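PDB 7DG2: MAGE domain-containing protein from Xenopus laevis, which probably acts as the Nse3 subunit of the Smc5/6 complex, pairing with Nse1 to form a dimer that shapes Nse4. Local coordinates for residues L20-K23 with D24-K27; M90-D93 with E94-K98; K144-T147 with E148-K152; S182-K185 with V186-V190. All blocks are in the same frame, centred on the assembly; numbering follows the deposited sequence.

Contact 1 (L20-K23 with D24-K27); sequences LLIK and DQKK
Gln-25 N donates to Ile-22 O at 3.2 Å (159° at the hydrogen), and Asp-24 N donates to Leu-21 O at 3.1 Å with a more bent angle of 143°. Both bonds join residues three apart, as the chain leaves helix 6-23 in the first winged-helix half of the MAGE fold and enters a type I beta turn spanning Asp-24 to Lys-27. The turn is closed by Lys-27 N, 2.9 Å from Asp-24 O. It is also braced through side chains, because Lys-27 NZ forms a salt bridge with Asp-24 OD2 at 2.8 Å, on the syn side of the carboxylate though somewhat out of its plane. Water 1 links the helix end to the turn, giving a hydrogen bond to Lys-23 O and accepting one from Lys-26 N, each at 2.8 Å.

The side chain of Gln-25 starts against the helix end, with CG 3.2 Å from Ile-22 O, and then runs extended (chi2 179°) to an amide used on both atoms by other subunits: NE2 gives to Phe-68 O of Nse4, while OE1 accepts from Ser-92 N of Nse1. A leucine in its place would probably leave those two backbone groups without their mates and weaken the point where the three chains meet. Leu-20 and Leu-21 pack on Leu-58 of helix 47-62, and Ile-22 packs on Phe-70 of Nse4 and Ile-87 of Nse1. On the helix side of the turn, Asp-24 CB rests 3.4 Å from Leu-20 O.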
loop_
_atom_site.group_PDB
_atom_site.type_symbol
_atom_site.label_atom_id
_atom_site.label_comp_id
_atom_site.label_asym_id
_atom_site.label_seq_id
_atom_site.Cartn_x
_atom_site.Cartn_y
_atom_site.Cartn_z
ATOM N N LEU B 20 8.190 0.941 12.669
ATOM C CA LEU B 20 7.668 2.207 12.154
ATOM C C LEU B 20 6.912 2.011 10.839
ATOM O O LEU B 20 5.825 2.576 10.640
ATOM C CB LEU B 20 8.823 3.198 11.978
ATOM C CG LEU B 20 9.311 3.729 13.329
ATOM C CD1 LEU B 20 10.641 4.434 13.152
ATOM C CD2 LEU B 20 8.275 4.691 13.920
ATOM N N LEU B 21 7.472 1.220 9.923
ATOM C CA LEU B 21 6.784 0.957 8.662
ATOM C C LEU B 21 5.454 0.251 8.895
ATOM O O LEU B 21 4.417 0.641 8.339
ATOM C CB LEU B 21 7.679 0.113 7.755
ATOM C CG LEU B 21 8.948 0.805 7.286
ATOM C CD1 LEU B 21 9.819 -0.217 6.533
ATOM C CD2 LEU B 21 8.588 1.981 6.377
ATOM N N ILE B 22 5.462 -0.778 9.743
ATOM C CA ILE B 22 4.255 -1.578 9.916
ATOM C C ILE B 22 3.185 -0.786 10.654
ATOM O O ILE B 22 2.000 -0.836 10.301
ATOM C CB ILE B 22 4.609 -2.899 10.621
ATOM C CG1 ILE B 22 5.415 -3.754 9.628
ATOM C CG2 ILE B 22 3.330 -3.576 11.130
ATOM C CD1 ILE B 22 6.178 -4.908 10.241
ATOM N N LYS B 23 3.584 0.001 11.660
ATOM C CA LYS B 23 2.615 0.832 12.364
ATOM C C LYS B 23 2.158 2.046 11.558
ATOM O O LYS B 23 1.243 2.740 12.006
ATOM C CB LYS B 23 3.194 1.283 13.715
ATOM C CG LYS B 23 3.353 0.109 14.692
ATOM C CD LYS B 23 1.982 -0.535 15.006
ATOM C CE LYS B 23 2.067 -1.538 16.147
ATOM N NZ LYS B 23 0.710 -2.087 16.477
ATOM N N ASP B 24 2.747 2.315 10.388
ATOM C CA ASP B 24 2.256 3.378 9.524
ATOM C C ASP B 24 1.196 2.889 8.546
ATOM O O ASP B 24 0.646 3.707 7.802
ATOM C CB ASP B 24 3.424 4.013 8.728
ATOM C CG ASP B 24 3.050 5.350 8.076
ATOM O OD1 ASP B 24 2.472 6.213 8.772
ATOM O OD2 ASP B 24 3.384 5.563 6.881
ATOM N N GLN B 25 0.899 1.581 8.534
ATOM C CA GLN B 25 0.115 1.016 7.434
ATOM C C GLN B 25 -1.246 1.679 7.273
ATOM O O GLN B 25 -1.751 1.769 6.147
ATOM C CB GLN B 25 -0.068 -0.493 7.609
ATOM C CG GLN B 25 1.163 -1.314 7.224
ATOM C CD GLN B 25 0.950 -2.798 7.444
ATOM O OE1 GLN B 25 0.106 -3.196 8.249
ATOM N NE2 GLN B 25 1.717 -3.623 6.738
ATOM N N LYS B 26 -1.880 2.102 8.369
ATOM C CA LYS B 26 -3.180 2.764 8.285
ATOM C C LYS B 26 -3.115 4.221 8.724
ATOM O O LYS B 26 -4.149 4.818 9.056
ATOM C CB LYS B 26 -4.228 1.996 9.093
ATOM C CG LYS B 26 -4.494 0.604 8.511
ATOM C CD LYS B 26 -5.734 -0.040 9.109
ATOM C CE LYS B 26 -5.945 -1.440 8.539
ATOM N NZ LYS B 26 -6.172 -1.433 7.075
ATOM N N LYS B 27 -1.909 4.806 8.707
ATOM C CA LYS B 27 -1.681 6.216 9.025
ATOM C C LYS B 27 -2.188 6.576 10.420
ATOM O O LYS B 27 -2.588 7.715 10.675
ATOM C CB LYS B 27 -2.293 7.142 7.967
ATOM C CG LYS B 27 -1.691 6.952 6.568
ATOM C CD LYS B 27 -0.195 7.209 6.574
ATOM C CE LYS B 27 0.415 6.916 5.194
ATOM N NZ LYS B 27 1.877 7.236 5.149
HETATM O O HOH W 1 -1.353 2.694 11.061
#

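Contact 2 (M90-D93 with E94-K98); sequences MRVD and ENTSK
A capping box opens helix 94-111: Asp-93 is the N-cap and Thr-96, three residues on, answers it. Asp-93 N donates to Thr-96 OG1 at 3.0 Å, nearly straight at 165°, and this is the one bond of the box that is not weak. In return, Asp-93 OD1 lies over the first helical turn and accepts from Asn-95 N at 3.0 Å and Thr-96 N at 3.3 Å, both weak, the first strongly bent and the second long. A third weak bond, Thr-96 N to Asp-93 O at 3.0 Å, runs beside them. The aspartate reaches these amides because CG stands between its own backbone N and carbonyl carbon (chi1 60°), while Thr-96 sets OG1 opposite its carbonyl carbon (chi1 -53°), facing back to the loop.

The same hydroxyl oxygen is 3.5 Å from Val-92 CA, and Thr-96 CG2 meets Val-92 CG1 at 4.1 Å, so one small side chain serves both the bond and the packing. A valine at Thr-96 would probably leave Asp-93 N without its acceptor and set the loop freer to shift against the helix. Glu-94 folds back over the cap, its OE2 only 4.4 Å from Asp-93 OD2; the amide-rich helix start is likely to ease this closeness of like charges. Around the site, Arg-91 NH1 bonds to Gln-148 O of Nse1, whereas Val-92 and Thr-96 lie against Gln-52 and Ser-56 of Nse4. Reciprocal bonds between the N-cap residue and the third residue of the helix are the signature of the capping box.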
loop_
_atom_site.group_PDB
_atom_site.type_symbol
_atom_site.label_atom_id
_atom_site.label_comp_id
_atom_site.label_asym_id
_atom_site.label_seq_id
_atom_site.Cartn_x
_atom_site.Cartn_y
_atom_site.Cartn_z
ATOM N N MET B 90 3.736 6.195 -8.382
ATOM C CA MET B 90 2.944 5.658 -7.280
ATOM C C MET B 90 1.609 5.103 -7.752
ATOM O O MET B 90 0.973 5.656 -8.650
ATOM C CB MET B 90 2.722 6.758 -6.254
ATOM C CG MET B 90 4.019 7.249 -5.733
ATOM S SD MET B 90 4.469 6.211 -4.358
ATOM C CE MET B 90 4.316 7.422 -3.127
ATOM N N ARG B 91 1.171 4.010 -7.122
ATOM C CA ARG B 91 -0.093 3.388 -7.501
ATOM C C ARG B 91 -1.282 4.268 -7.148
ATOM O O ARG B 91 -1.319 4.892 -6.083
ATOM C CB ARG B 91 -0.266 2.032 -6.809
ATOM C CG ARG B 91 -1.464 1.263 -7.340
ATOM C CD ARG B 91 -1.731 -0.039 -6.583
ATOM N NE ARG B 91 -2.663 -0.875 -7.340
ATOM C CZ ARG B 91 -3.135 -2.047 -6.925
ATOM N NH1 ARG B 91 -2.763 -2.531 -5.745
ATOM N NH2 ARG B 91 -3.977 -2.734 -7.691
ATOM N N VAL B 92 -2.270 4.287 -8.041
ATOM C CA VAL B 92 -3.559 4.939 -7.811
ATOM C C VAL B 92 -4.532 3.893 -7.282
ATOM O O VAL B 92 -4.806 2.895 -7.964
ATOM C CB VAL B 92 -4.089 5.584 -9.102
ATOM C CG1 VAL B 92 -5.509 6.107 -8.906
ATOM C CG2 VAL B 92 -3.148 6.697 -9.557
ATOM N N ASP B 93 -5.068 4.111 -6.085
ATOM C CA ASP B 93 -5.917 3.109 -5.435
ATOM C C ASP B 93 -7.010 3.813 -4.627
ATOM O O ASP B 93 -7.303 4.993 -4.843
ATOM C CB ASP B 93 -5.062 2.156 -4.575
ATOM C CG ASP B 93 -4.288 2.875 -3.466
ATOM O OD1 ASP B 93 -4.607 4.034 -3.122
ATOM O OD2 ASP B 93 -3.331 2.271 -2.933
ATOM N N GLU B 94 -7.616 3.080 -3.686
ATOM C CA GLU B 94 -8.735 3.638 -2.932
ATOM C C GLU B 94 -8.282 4.744 -1.992
ATOM O O GLU B 94 -9.067 5.647 -1.689
ATOM C CB GLU B 94 -9.460 2.545 -2.141
ATOM C CG GLU B 94 -8.699 2.021 -0.923
ATOM C CD GLU B 94 -7.815 0.822 -1.239
ATOM O OE1 GLU B 94 -7.514 0.042 -0.301
ATOM O OE2 GLU B 94 -7.429 0.654 -2.424
ATOM N N ASN B 95 -7.034 4.696 -1.521
ATOM C CA ASN B 95 -6.540 5.796 -0.701
ATOM C C ASN B 95 -6.339 7.059 -1.523
ATOM O O ASN B 95 -6.363 8.161 -0.965
ATOM C CB ASN B 95 -5.243 5.399 0.011
ATOM C CG ASN B 95 -5.487 4.436 1.160
ATOM O OD1 ASN B 95 -6.509 4.512 1.846
ATOM N ND2 ASN B 95 -4.555 3.516 1.368
ATOM N N THR B 96 -6.169 6.932 -2.838
ATOM C CA THR B 96 -6.167 8.114 -3.681
ATOM C C THR B 96 -7.516 8.821 -3.611
ATOM O O THR B 96 -7.588 10.032 -3.385
ATOM C CB THR B 96 -5.832 7.726 -5.125
ATOM O OG1 THR B 96 -4.608 6.976 -5.146
ATOM C CG2 THR B 96 -5.687 8.966 -5.982
ATOM N N SER B 97 -8.605 8.073 -3.789
ATOM C CA SER B 97 -9.926 8.692 -3.735
ATOM C C SER B 97 -10.191 9.335 -2.378
ATOM O O SER B 97 -10.788 10.420 -2.302
ATOM C CB SER B 97 -10.997 7.650 -4.058
ATOM O OG SER B 97 -10.876 7.241 -5.403
ATOM N N LYS B 98 -9.760 8.683 -1.295
ATOM C CA LYS B 98 -9.984 9.246 0.030
ATOM C C LYS B 98 -9.271 10.577 0.191
ATOM O O LYS B 98 -9.790 11.474 0.858
ATOM C CB LYS B 98 -9.516 8.280 1.118
ATOM C CG LYS B 98 -10.399 7.060 1.321
ATOM C CD LYS B 98 -9.733 6.104 2.297
ATOM C CE LYS B 98 -10.573 4.859 2.504
ATOM N NZ LYS B 98 -10.000 4.005 3.590
#

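Contact 3 (K144-T147 with E148-K152); sequences KLVT and EEFVK
Leu-145 lies over one face of the Phe-150 ring in helix 142-152, at a place where the helix widens into a pi-type turn. Its CD1 is 4.2 Å from the ring centroid and 28° off the normal, a CH-pi contact, while CG sits above the plane but shifted toward the rim. The wider turn explains this pairing of residues five apart: Phe-150 N bonds to Leu-145 O at 2.9 Å, and Lys-144 O receives both Glu-148 N and Glu-149 N. On its other flank Leu-145 CD1 presses against the carboxylate carbon CD of Glu-149, 3.5 Å away.

Lys-144 and Glu-148 cross at an angle, with Lys-144 CG 3.4 Å from Glu-148 OE1. The lysine then bends at chi3 (59°) and chi4 (56°), which turns NZ from Glu-148 to water 2, and that water gives to Glu-149 OE2 at 2.8 Å. The other oxygen, Glu-149 OE1, is salt-bridged to Lys-98. Inward, Val-146 packs on Ile-105 and Trp-122, and Phe-150 on Leu-102. Buried Val-146 O is left with no hydrogen-bond partner and faces Val-151 CG2 at 3.7 Å.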
loop_
_atom_site.group_PDB
_atom_site.type_symbol
_atom_site.label_atom_id
_atom_site.label_comp_id
_atom_site.label_asym_id
_atom_site.label_seq_id
_atom_site.Cartn_x
_atom_site.Cartn_y
_atom_site.Cartn_z
ATOM N N LYS B 144 -18.464 7.436 8.907
ATOM C CA LYS B 144 -17.351 6.849 9.646
ATOM C C LYS B 144 -16.008 7.278 9.063
ATOM O O LYS B 144 -15.052 7.519 9.809
ATOM C CB LYS B 144 -17.471 5.329 9.655
ATOM C CG LYS B 144 -16.501 4.649 10.606
ATOM C CD LYS B 144 -16.960 3.244 10.964
ATOM C CE LYS B 144 -17.085 2.381 9.732
ATOM N NZ LYS B 144 -15.808 2.339 8.966
ATOM N N LEU B 145 -15.909 7.360 7.734
ATOM C CA LEU B 145 -14.659 7.797 7.114
ATOM C C LEU B 145 -14.274 9.191 7.588
ATOM O O LEU B 145 -13.119 9.433 7.964
ATOM C CB LEU B 145 -14.789 7.766 5.588
ATOM C CG LEU B 145 -13.594 8.322 4.804
ATOM C CD1 LEU B 145 -12.351 7.507 5.120
ATOM C CD2 LEU B 145 -13.880 8.315 3.304
ATOM N N VAL B 146 -15.237 10.118 7.596
ATOM C CA VAL B 146 -14.933 11.519 7.886
ATOM C C VAL B 146 -14.807 11.781 9.384
ATOM O O VAL B 146 -13.900 12.501 9.819
ATOM C CB VAL B 146 -15.989 12.433 7.235
ATOM C CG1 VAL B 146 -15.770 13.867 7.665
ATOM C CG2 VAL B 146 -15.925 12.313 5.704
ATOM N N THR B 147 -15.706 11.225 10.208
ATOM C CA THR B 147 -15.716 11.552 11.631
ATOM C C THR B 147 -14.889 10.602 12.487
ATOM O O THR B 147 -14.627 10.919 13.653
ATOM C CB THR B 147 -17.155 11.575 12.184
ATOM O OG1 THR B 147 -17.701 10.247 12.185
ATOM C CG2 THR B 147 -18.027 12.484 11.346
ATOM N N GLU B 148 -14.472 9.455 11.955
ATOM C CA GLU B 148 -13.679 8.504 12.727
ATOM C C GLU B 148 -12.326 8.248 12.078
ATOM O O GLU B 148 -11.296 8.539 12.692
ATOM C CB GLU B 148 -14.459 7.187 12.918
ATOM C CG GLU B 148 -15.793 7.370 13.656
ATOM C CD GLU B 148 -16.526 6.059 13.923
ATOM O OE1 GLU B 148 -15.876 4.990 13.965
ATOM O OE2 GLU B 148 -17.762 6.102 14.091
ATOM N N GLU B 149 -12.299 7.746 10.843
ATOM C CA GLU B 149 -11.030 7.368 10.221
ATOM C C GLU B 149 -10.113 8.573 10.052
ATOM O O GLU B 149 -8.956 8.549 10.493
ATOM C CB GLU B 149 -11.282 6.692 8.875
ATOM C CG GLU B 149 -10.000 6.292 8.132
ATOM C CD GLU B 149 -10.272 5.361 6.955
ATOM O OE1 GLU B 149 -9.511 5.388 5.960
ATOM O OE2 GLU B 149 -11.263 4.605 7.025
ATOM N N PHE B 150 -10.608 9.638 9.413
ATOM C CA PHE B 150 -9.788 10.842 9.249
ATOM C C PHE B 150 -9.386 11.436 10.594
ATOM O O PHE B 150 -8.328 12.060 10.706
ATOM C CB PHE B 150 -10.529 11.900 8.429
ATOM C CG PHE B 150 -10.650 11.592 6.958
ATOM C CD1 PHE B 150 -9.840 10.643 6.342
ATOM C CD2 PHE B 150 -11.564 12.293 6.182
ATOM C CE1 PHE B 150 -9.953 10.399 4.979
ATOM C CE2 PHE B 150 -11.695 12.047 4.824
ATOM C CZ PHE B 150 -10.880 11.101 4.218
ATOM N N VAL B 151 -10.209 11.252 11.626
ATOM C CA VAL B 151 -9.911 11.846 12.922
ATOM C C VAL B 151 -8.837 11.048 13.656
ATOM O O VAL B 151 -7.906 11.633 14.232
ATOM C CB VAL B 151 -11.214 11.972 13.738
ATOM C CG1 VAL B 151 -10.917 12.480 15.127
ATOM C CG2 VAL B 151 -12.149 12.942 13.038
ATOM N N LYS B 152 -8.926 9.713 13.620
ATOM C CA LYS B 152 -7.907 8.879 14.255
ATOM C C LYS B 152 -6.568 8.975 13.535
ATOM O O LYS B 152 -5.513 8.798 14.156
ATOM C CB LYS B 152 -8.382 7.432 14.309
ATOM C CG LYS B 152 -9.532 7.222 15.290
ATOM C CD LYS B 152 -10.508 6.185 14.785
ATOM C CE LYS B 152 -9.827 4.864 14.501
ATOM N NZ LYS B 152 -10.786 3.896 13.879
HETATM O O HOH W 2 -13.918 4.397 7.782
#

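Contact 4 (S182-K185 with V186-V190); sequences SKMK and VLEFV
Val-186 N bonds to Ser-182 O at 3.0 Å in the first turn of helix 183-193, whose N-cap is Ser-182. The cap is made by the serine hydroxyl: Ser-182 OG accepts from Lys-185 N at 3.0 Å, almost straight at 167°. Regular bonds between residues four apart carry the helix on to Phe-189.

The tightly packed side faces helix 94-111. Val-186 CG2 tucks against Ser-182 O at 3.4 Å, and beyond the segments Val-186 and Val-190 lie on Ser-107 of that helix. Phe-189 reaches Met-103 of the same helix and meets Tyr-61 of Nse4 edge-to-face. Met-184 closes another, apolar flank: with CG opposite its backbone N (chi1 -173°) and bends at the next two torsions, it brings SD to 4.1 Å from Leu-187 CD2, against Tyr-205 and Ala-208 of helix 202-209.

Around Lys-185, the exposed member, the fit is looser. Lys-185 NZ and Glu-188 OE1 are 4.3 Å apart, beyond a salt bridge, so any attraction between them is through space and probably modest. The nearest side-chain approach is of the methylene Lys-185 CD to Glu-188 OE1, 3.8 Å. Glu-188 is also touched by Pro-198, by Tyr-61 of Nse4 and by a crystal neighbour, so the pose of its carboxylate may partly reflect the lattice. Its stem is more firmly placed, with Glu-188 CG 3.2 Å from Met-184 O.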
loop_
_atom_site.group_PDB
_atom_site.type_symbol
_atom_site.label_atom_id
_atom_site.label_comp_id
_atom_site.label_asym_id
_atom_site.label_seq_id
_atom_site.Cartn_x
_atom_site.Cartn_y
_atom_site.Cartn_z
ATOM N N SER B 182 -0.135 22.154 3.670
ATOM C CA SER B 182 0.002 23.475 4.259
ATOM C C SER B 182 -1.180 24.316 3.810
ATOM O O SER B 182 -1.861 23.994 2.839
ATOM C CB SER B 182 1.310 24.154 3.840
ATOM O OG SER B 182 1.243 24.603 2.490
ATOM N N LYS B 183 -1.404 25.422 4.515
ATOM C CA LYS B 183 -2.466 26.324 4.083
ATOM C C LYS B 183 -2.221 26.837 2.667
ATOM O O LYS B 183 -3.156 26.911 1.862
ATOM C CB LYS B 183 -2.596 27.491 5.062
ATOM C CG LYS B 183 -3.190 27.105 6.412
ATOM C CD LYS B 183 -3.245 28.329 7.314
ATOM C CE LYS B 183 -3.926 28.024 8.631
ATOM N NZ LYS B 183 -3.916 29.240 9.527
ATOM N N MET B 184 -0.968 27.179 2.333
ATOM C CA MET B 184 -0.698 27.719 1.001
ATOM C C MET B 184 -0.898 26.657 -0.070
ATOM O O MET B 184 -1.441 26.945 -1.142
ATOM C CB MET B 184 0.717 28.301 0.934
ATOM C CG MET B 184 1.023 29.034 -0.366
ATOM S SD MET B 184 -0.072 30.451 -0.614
ATOM C CE MET B 184 0.661 31.646 0.512
ATOM N N LYS B 185 -0.481 25.416 0.203
ATOM C CA LYS B 185 -0.727 24.344 -0.756
ATOM C C LYS B 185 -2.221 24.124 -0.977
ATOM O O LYS B 185 -2.659 23.926 -2.113
ATOM C CB LYS B 185 -0.065 23.045 -0.280
ATOM C CG LYS B 185 1.451 23.036 -0.349
ATOM C CD LYS B 185 1.947 22.955 -1.783
ATOM C CE LYS B 185 3.445 22.626 -1.820
ATOM N NZ LYS B 185 4.034 22.771 -3.180
ATOM N N VAL B 186 -3.021 24.147 0.097
ATOM C CA VAL B 186 -4.460 23.954 -0.071
ATOM C C VAL B 186 -5.068 25.132 -0.837
ATOM O O VAL B 186 -5.935 24.953 -1.702
ATOM C CB VAL B 186 -5.134 23.740 1.296
ATOM C CG1 VAL B 186 -6.651 23.748 1.144
ATOM C CG2 VAL B 186 -4.672 22.404 1.907
ATOM N N LEU B 187 -4.598 26.350 -0.548
ATOM C CA LEU B 187 -5.045 27.515 -1.303
ATOM C C LEU B 187 -4.704 27.375 -2.780
ATOM O O LEU B 187 -5.486 27.778 -3.653
ATOM C CB LEU B 187 -4.418 28.784 -0.728
ATOM C CG LEU B 187 -4.788 30.073 -1.473
ATOM C CD1 LEU B 187 -6.310 30.241 -1.505
ATOM C CD2 LEU B 187 -4.131 31.272 -0.794
ATOM N N GLU B 188 -3.535 26.805 -3.078
ATOM C CA GLU B 188 -3.149 26.592 -4.467
ATOM C C GLU B 188 -4.052 25.572 -5.144
ATOM O O GLU B 188 -4.384 25.719 -6.323
ATOM C CB GLU B 188 -1.681 26.166 -4.537
ATOM C CG GLU B 188 -0.741 27.318 -4.252
ATOM C CD GLU B 188 0.719 26.917 -4.106
ATOM O OE1 GLU B 188 1.054 25.719 -4.230
ATOM O OE2 GLU B 188 1.537 27.828 -3.863
ATOM N N PHE B 189 -4.464 24.533 -4.412
ATOM C CA PHE B 189 -5.415 23.570 -4.944
ATOM C C PHE B 189 -6.766 24.222 -5.208
ATOM O O PHE B 189 -7.341 24.069 -6.289
ATOM C CB PHE B 189 -5.565 22.403 -3.962
ATOM C CG PHE B 189 -6.683 21.466 -4.304
ATOM C CD1 PHE B 189 -6.472 20.409 -5.178
ATOM C CD2 PHE B 189 -7.945 21.636 -3.747
ATOM C CE1 PHE B 189 -7.505 19.539 -5.494
ATOM C CE2 PHE B 189 -8.979 20.778 -4.064
ATOM C CZ PHE B 189 -8.758 19.726 -4.938
ATOM N N VAL B 190 -7.289 24.947 -4.217
ATOM C CA VAL B 190 -8.584 25.608 -4.376
ATOM C C VAL B 190 -8.547 26.554 -5.572
ATOM O O VAL B 190 -9.451 26.551 -6.422
ATOM C CB VAL B 190 -8.957 26.341 -3.077
ATOM C CG1 VAL B 190 -10.217 27.178 -3.270
ATOM C CG2 VAL B 190 -9.146 25.332 -1.955
#

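Contact 1 belongs to the first winged-helix half of the protein; the other three gather round helix 94-111 in the second. Contact 2 forms the start of that helix, and contacts 3 and 4 lie on helices packed against it, their centres about 22 Å apart. Contacts 2 and 3 touch directly through Lys-98. Contact 1 has the largest buried share, and its polar side-chain groups bond across to Nse1 and Nse4. Contact 2 also meets both partners, contact 4 meets Nse4, and contact 3 meets neither. Contacts 2 and 4 both start a helix, by a capping box and a serine cap respectively. Contact 3 combines an apolar inner face with a charged outer one.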